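Local coordinates for protein beta-galactoside alpha-2,6-sialyltransferase (Photobacterium sp., PDB 2Z4T) that transfers sialic acid from CMP-sialic acid onto galactosides in alpha-2,6 linkage, using a GT-B glycosyltransferase fold preceded by an immunoglobulin-like beta-sandwich domain, at residues D321-F326 against M435-L440; D134-E139 against S328-L333. All coordinates share one frame; numbering follows the deposited sequence.

Interaction 1. Residues D321-F326 against M435-L440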
loop_
_atom_site.group_PDB
_atom_site.type_symbol
_atom_site.label_atom_id
_atom_site.label_comp_id
_atom_site.label_asym_id
_atom_site.label_seq_id
_atom_site.Cartn_x
_atom_site.Cartn_y
_atom_site.Cartn_z
ATOM N N ASP A 321 7.554 -8.887 -4.175
ATOM C CA ASP A 321 7.304 -10.314 -4.143
ATOM C C ASP A 321 6.074 -10.632 -3.296
ATOM O O ASP A 321 5.810 -11.789 -2.991
ATOM C CB ASP A 321 8.535 -11.050 -3.616
ATOM C CG ASP A 321 8.878 -10.685 -2.168
ATOM O OD1 ASP A 321 8.363 -9.678 -1.596
ATOM O OD2 ASP A 321 9.700 -11.431 -1.603
ATOM N N GLY A 322 5.333 -9.594 -2.923
ATOM C CA GLY A 322 4.128 -9.742 -2.112
ATOM C C GLY A 322 3.079 -10.586 -2.814
ATOM O O GLY A 322 2.424 -11.462 -2.193
ATOM N N PHE A 323 2.926 -10.338 -4.112
ATOM C CA PHE A 323 1.924 -11.029 -4.883
ATOM C C PHE A 323 2.312 -12.498 -5.008
ATOM O O PHE A 323 1.497 -13.377 -4.788
ATOM C CB PHE A 323 1.737 -10.380 -6.246
ATOM C CG PHE A 323 0.772 -11.126 -7.139
ATOM C CD1 PHE A 323 -0.597 -10.983 -6.969
ATOM C CD2 PHE A 323 1.240 -11.984 -8.138
ATOM C CE1 PHE A 323 -1.490 -11.672 -7.773
ATOM C CE2 PHE A 323 0.365 -12.679 -8.943
ATOM C CZ PHE A 323 -1.015 -12.528 -8.767
ATOM N N LYS A 324 3.575 -12.750 -5.342
ATOM C CA LYS A 324 4.088 -14.109 -5.516
ATOM C C LYS A 324 3.975 -14.896 -4.216
ATOM O O LYS A 324 3.819 -16.116 -4.255
ATOM C CB LYS A 324 5.542 -14.067 -5.973
ATOM C CG LYS A 324 6.270 -15.399 -5.914
ATOM C CD LYS A 324 7.623 -15.301 -6.637
ATOM C CE LYS A 324 8.739 -16.020 -5.860
ATOM N NZ LYS A 324 9.015 -15.373 -4.513
ATOM N N LYS A 325 4.063 -14.210 -3.077
ATOM C CA LYS A 325 4.023 -14.890 -1.794
ATOM C C LYS A 325 2.605 -15.135 -1.282
ATOM O O LYS A 325 2.428 -15.860 -0.311
ATOM C CB LYS A 325 4.847 -14.153 -0.730
ATOM C CG LYS A 325 6.359 -14.421 -0.796
ATOM C CD LYS A 325 7.052 -13.600 0.292
ATOM C CE LYS A 325 8.417 -14.191 0.694
ATOM N NZ LYS A 325 9.593 -13.400 0.207
ATOM N N PHE A 326 1.614 -14.518 -1.926
ATOM C CA PHE A 326 0.207 -14.744 -1.618
ATOM C C PHE A 326 -0.192 -16.161 -2.032
ATOM O O PHE A 326 0.276 -16.658 -3.053
ATOM C CB PHE A 326 -0.691 -13.783 -2.423
ATOM C CG PHE A 326 -0.721 -12.362 -1.918
ATOM C CD1 PHE A 326 -0.447 -12.054 -0.576
ATOM C CD2 PHE A 326 -1.072 -11.321 -2.791
ATOM C CE1 PHE A 326 -0.487 -10.723 -0.132
ATOM C CE2 PHE A 326 -1.117 -9.996 -2.348
ATOM C CZ PHE A 326 -0.821 -9.694 -1.019
ATOM N N MET A 435 3.822 -6.195 -13.708
ATOM C CA MET A 435 5.115 -6.814 -13.450
ATOM C C MET A 435 4.968 -8.037 -12.546
ATOM O O MET A 435 5.507 -9.089 -12.862
ATOM C CB MET A 435 6.091 -5.831 -12.816
ATOM C CG MET A 435 7.508 -6.378 -12.654
ATOM S SD MET A 435 8.517 -5.253 -11.646
ATOM C CE MET A 435 7.638 -5.411 -10.079
ATOM N N MET A 436 4.236 -7.882 -11.442
ATOM C CA MET A 436 4.074 -8.932 -10.435
ATOM C C MET A 436 3.276 -10.111 -10.946
ATOM O O MET A 436 3.471 -11.230 -10.465
ATOM C CB MET A 436 3.405 -8.389 -9.170
ATOM C CG MET A 436 4.251 -7.354 -8.433
ATOM S SD MET A 436 3.623 -7.013 -6.805
ATOM C CE MET A 436 2.201 -5.986 -7.167
ATOM N N THR A 437 2.388 -9.871 -11.910
ATOM C CA THR A 437 1.589 -10.945 -12.483
ATOM C C THR A 437 2.214 -11.535 -13.762
ATOM O O THR A 437 1.612 -12.395 -14.427
ATOM C CB THR A 437 0.142 -10.491 -12.765
ATOM O OG1 THR A 437 0.160 -9.355 -13.637
ATOM C CG2 THR A 437 -0.615 -10.121 -11.430
ATOM N N ASP A 438 3.428 -11.084 -14.094
ATOM C CA ASP A 438 4.131 -11.554 -15.301
ATOM C C ASP A 438 3.309 -11.259 -16.560
ATOM O O ASP A 438 3.118 -12.122 -17.399
ATOM C CB ASP A 438 4.471 -13.047 -15.182
ATOM C CG ASP A 438 5.427 -13.517 -16.264
ATOM O OD1 ASP A 438 6.297 -12.714 -16.722
ATOM O OD2 ASP A 438 5.313 -14.707 -16.670
ATOM N N MET A 439 2.819 -10.025 -16.655
ATOM C CA MET A 439 1.917 -9.569 -17.712
ATOM C C MET A 439 2.521 -8.352 -18.401
ATOM O O MET A 439 1.812 -7.515 -18.972
ATOM C CB MET A 439 0.547 -9.201 -17.131
ATOM C CG MET A 439 -0.369 -10.388 -16.789
ATOM S SD MET A 439 -0.576 -11.524 -18.184
ATOM C CE MET A 439 -1.620 -10.571 -19.294
ATOM N N LEU A 440 3.841 -8.246 -18.332
ATOM C CA LEU A 440 4.543 -7.252 -19.115
ATOM C C LEU A 440 4.455 -7.596 -20.602
ATOM O O LEU A 440 4.589 -8.755 -20.995
ATOM C CB LEU A 440 5.998 -7.151 -18.650
ATOM C CG LEU A 440 6.386 -6.117 -17.573
ATOM C CD1 LEU A 440 5.228 -5.434 -16.886
ATOM C CD2 LEU A 440 7.401 -6.706 -16.580
#
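The CA atoms of Phe323 and Met436 lie 6.3 Å apart where a short, weakly bonded helical turn, about residues 322-325, meets the C-terminal end of helix 431-436. That helix closes in a Schellman motif: Asp438, at positive phi, is the C-prime residue, with its N bonded to Met435 O at 3.1 Å and Met439 N bonded to Leu434 O. Segment 321-326 follows strand 315-317 of the mixed sheet and 435-440 precedes strand 443-447 of the six-stranded parallel sheet, which is consistent with the two belonging to different halves of the GT-B fold.

Phe323 and Met436 point toward each other, and the ring of Phe323 makes most of the contacts. Phe323 CB meets the thioether of Met436, with Met436 SD at 3.9 Å. With CG anti to the backbone N (chi1 176°), the ring is laid along the end of the neighbouring helix. It approaches the Met436 carbonyl obliquely, and Phe323 CD2 is 3.3 Å from Met436 O. The methyl of Thr437 covers one ring face in a CH-pi contact: Thr437 CG2 sits 3.9 Å from the Phe323 ring centroid, 24° off the normal, and is displaced toward the rim so that its nearest ring atom is Phe323 CZ at 3.6 Å. Thr437 OG1 hydrogen-bonds to Val433 O one turn back, which is consistent with a fixed rotation that leaves CG2 over the ring. Leu335 of helix 328-338 touches both Phe323 and Thr437.

Within the helical turn, Lys325 forms a salt bridge to Asp321, its NZ meeting Asp321 OD2 at 2.7 Å from above the carboxylate, 43° out of that plane.

Interaction 2. Residues D134-E139 against S328-L333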
loop_
_atom_site.group_PDB
_atom_site.type_symbol
_atom_site.label_atom_id
_atom_site.label_comp_id
_atom_site.label_asym_id
_atom_site.label_seq_id
_atom_site.Cartn_x
_atom_site.Cartn_y
_atom_site.Cartn_z
ATOM N N ASP A 134 0.064 -5.352 2.189
ATOM C CA ASP A 134 0.224 -5.547 3.642
ATOM C C ASP A 134 -1.060 -6.014 4.333
ATOM O O ASP A 134 -1.002 -6.812 5.276
ATOM C CB ASP A 134 0.710 -4.276 4.317
ATOM C CG ASP A 134 2.132 -3.910 3.929
ATOM O OD1 ASP A 134 2.892 -4.761 3.376
ATOM O OD2 ASP A 134 2.495 -2.752 4.173
ATOM N N ILE A 135 -2.206 -5.522 3.854
ATOM C CA ILE A 135 -3.483 -5.801 4.472
ATOM C C ILE A 135 -3.849 -7.245 4.205
ATOM O O ILE A 135 -4.197 -7.981 5.137
ATOM C CB ILE A 135 -4.574 -4.869 3.925
ATOM C CG1 ILE A 135 -4.424 -3.473 4.529
ATOM C CG2 ILE A 135 -5.985 -5.451 4.137
ATOM C CD1 ILE A 135 -5.205 -2.366 3.793
ATOM N N ILE A 136 -3.775 -7.652 2.940
ATOM C CA ILE A 136 -4.068 -9.013 2.563
ATOM C C ILE A 136 -3.189 -10.033 3.334
ATOM O O ILE A 136 -3.705 -11.004 3.883
ATOM C CB ILE A 136 -3.976 -9.205 1.023
ATOM C CG1 ILE A 136 -4.990 -8.275 0.347
ATOM C CG2 ILE A 136 -4.249 -10.674 0.648
ATOM C CD1 ILE A 136 -5.010 -8.341 -1.118
ATOM N N LYS A 137 -1.882 -9.790 3.417
ATOM C CA LYS A 137 -1.008 -10.644 4.221
ATOM C C LYS A 137 -1.437 -10.673 5.704
ATOM O O LYS A 137 -1.442 -11.727 6.350
ATOM C CB LYS A 137 0.451 -10.201 4.090
ATOM C CG LYS A 137 1.402 -11.078 4.868
ATOM C CD LYS A 137 2.838 -10.806 4.551
ATOM C CE LYS A 137 3.738 -11.407 5.632
ATOM N NZ LYS A 137 5.152 -10.909 5.526
ATOM N N SER A 138 -1.824 -9.514 6.221
ATOM C CA SER A 138 -2.144 -9.382 7.620
ATOM C C SER A 138 -3.465 -10.065 7.948
ATOM O O SER A 138 -3.684 -10.529 9.073
ATOM C CB SER A 138 -2.155 -7.902 8.019
ATOM O OG SER A 138 -2.702 -7.713 9.305
ATOM N N GLU A 139 -4.358 -10.135 6.975
ATOM C CA GLU A 139 -5.645 -10.751 7.253
ATOM C C GLU A 139 -5.411 -12.214 7.611
ATOM O O GLU A 139 -6.134 -12.767 8.432
ATOM C CB GLU A 139 -6.614 -10.601 6.082
ATOM C CG GLU A 139 -8.028 -11.110 6.354
ATOM C CD GLU A 139 -8.193 -12.633 6.231
ATOM O OE1 GLU A 139 -7.313 -13.336 5.656
ATOM O OE2 GLU A 139 -9.234 -13.133 6.720
ATOM N N SER A 328 -3.340 -18.652 -3.464
ATOM C CA SER A 328 -4.107 -18.358 -4.678
ATOM C C SER A 328 -5.413 -17.595 -4.406
ATOM O O SER A 328 -5.860 -16.821 -5.259
ATOM C CB SER A 328 -4.358 -19.617 -5.492
ATOM O OG SER A 328 -4.904 -20.596 -4.640
ATOM N N LYS A 329 -6.007 -17.799 -3.231
ATOM C CA LYS A 329 -7.199 -17.054 -2.861
ATOM C C LYS A 329 -6.845 -15.575 -2.652
ATOM O O LYS A 329 -7.559 -14.680 -3.138
ATOM C CB LYS A 329 -7.835 -17.632 -1.600
ATOM C CG LYS A 329 -8.597 -16.622 -0.746
ATOM C CD LYS A 329 -9.927 -16.274 -1.383
ATOM C CE LYS A 329 -10.644 -15.208 -0.571
ATOM N NZ LYS A 329 -11.687 -14.553 -1.409
ATOM N N GLN A 330 -5.743 -15.339 -1.941
ATOM C CA GLN A 330 -5.178 -13.998 -1.762
ATOM C C GLN A 330 -4.842 -13.295 -3.105
ATOM O O GLN A 330 -5.149 -12.115 -3.304
ATOM C CB GLN A 330 -3.938 -14.085 -0.855
ATOM C CG GLN A 330 -4.252 -14.471 0.606
ATOM C CD GLN A 330 -3.008 -14.681 1.459
ATOM O OE1 GLN A 330 -2.022 -15.296 1.021
ATOM N NE2 GLN A 330 -3.045 -14.165 2.684
ATOM N N GLN A 331 -4.221 -14.016 -4.028
ATOM C CA GLN A 331 -3.928 -13.442 -5.340
ATOM C C GLN A 331 -5.202 -12.987 -6.070
ATOM O O GLN A 331 -5.207 -11.920 -6.688
ATOM C CB GLN A 331 -3.139 -14.418 -6.211
ATOM C CG GLN A 331 -1.764 -14.757 -5.658
ATOM C CD GLN A 331 -0.878 -15.461 -6.694
ATOM O OE1 GLN A 331 0.344 -15.532 -6.526
ATOM N NE2 GLN A 331 -1.484 -15.954 -7.774
ATOM N N GLU A 332 -6.277 -13.777 -5.975
ATOM C CA GLU A 332 -7.545 -13.417 -6.606
ATOM C C GLU A 332 -8.178 -12.212 -5.935
ATOM O O GLU A 332 -8.701 -11.326 -6.602
ATOM C CB GLU A 332 -8.534 -14.581 -6.586
ATOM C CG GLU A 332 -9.877 -14.301 -7.293
ATOM C CD GLU A 332 -10.978 -15.236 -6.828
ATOM O OE1 GLU A 332 -11.654 -15.845 -7.680
ATOM O OE2 GLU A 332 -11.158 -15.394 -5.603
ATOM N N LEU A 333 -8.138 -12.183 -4.611
ATOM C CA LEU A 333 -8.724 -11.077 -3.887
ATOM C C LEU A 333 -7.965 -9.779 -4.227
ATOM O O LEU A 333 -8.582 -8.739 -4.466
ATOM C CB LEU A 333 -8.734 -11.358 -2.383
ATOM C CG LEU A 333 -9.276 -10.253 -1.472
ATOM C CD1 LEU A 333 -10.752 -9.879 -1.808
ATOM C CD2 LEU A 333 -9.093 -10.665 0.002
HETATM O O HOH W 1 -5.465 -12.947 3.470
#
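Helix 126-141 packs against the first turns of helix 328-338 through Ile136 and Gln330, whose CA atoms are 6.7 Å apart and whose CB atoms both point into the interface. The two side chains run past one another in opposite directions. The touching branch of Ile136 is its CG2 methyl, which lies alongside the aliphatic stem of Gln330, 3.7 Å from Gln330 CB and 3.8 Å from Gln330 CG.

Gln330 is extended beyond CG (chi2 175°), which takes its amide past the isoleucine to the backbone of the other helix. There Gln330 NE2 comes 3.4 Å from Ile136 O, and a water completes the junction. The water accepts from Gln330 NE2 at 2.8 Å, donates to Ile136 O at 2.7 Å and donates again to Glu139 OE1 at 2.9 Å. Three partners thus grip it, and it ties the glutamine amide to a carbonyl and a carboxylate one helical turn apart.

Helix 126-141 is the helical arm of a beta-alpha-beta crossover between the adjacent parallel strands 103-122 and 146-151, in the half of the GT-B fold that contains the mixed sheet. Ile135 faces that sheet, touching Tyr120, Ile149 and Trp151, whereas Ile136 on the next position faces helix 328-338. Leu333, one turn beyond Gln330, also directs its CB toward 134-139, but its side chain stays 4.7 Å from that segment and touches Leu164 of helix 158-164.

In the fold
Interactions 1 and 2 have centres about 12 Å apart and are joined through Phe326, which follows the helical turn of 321-326. Its ring packs on helix 126-141, with Phe326 CZ 3.8 Å from Ile136 CB, while Phe326 CB lies 3.5 Å from Gln331 CG on helix 328-338. The segments alternate along the chain, and the partners of 435-440 and 134-139 are the consecutive helices 322-325 and 328-338. A second link is Met133 of helix 126-141, which touches both Phe326 and Met436. On the ligand side, the Met436 side chain is about 9 Å from bound CMP, and that of Ile136 about 11 Å from the side chain of Thr128, a magnesium-site residue.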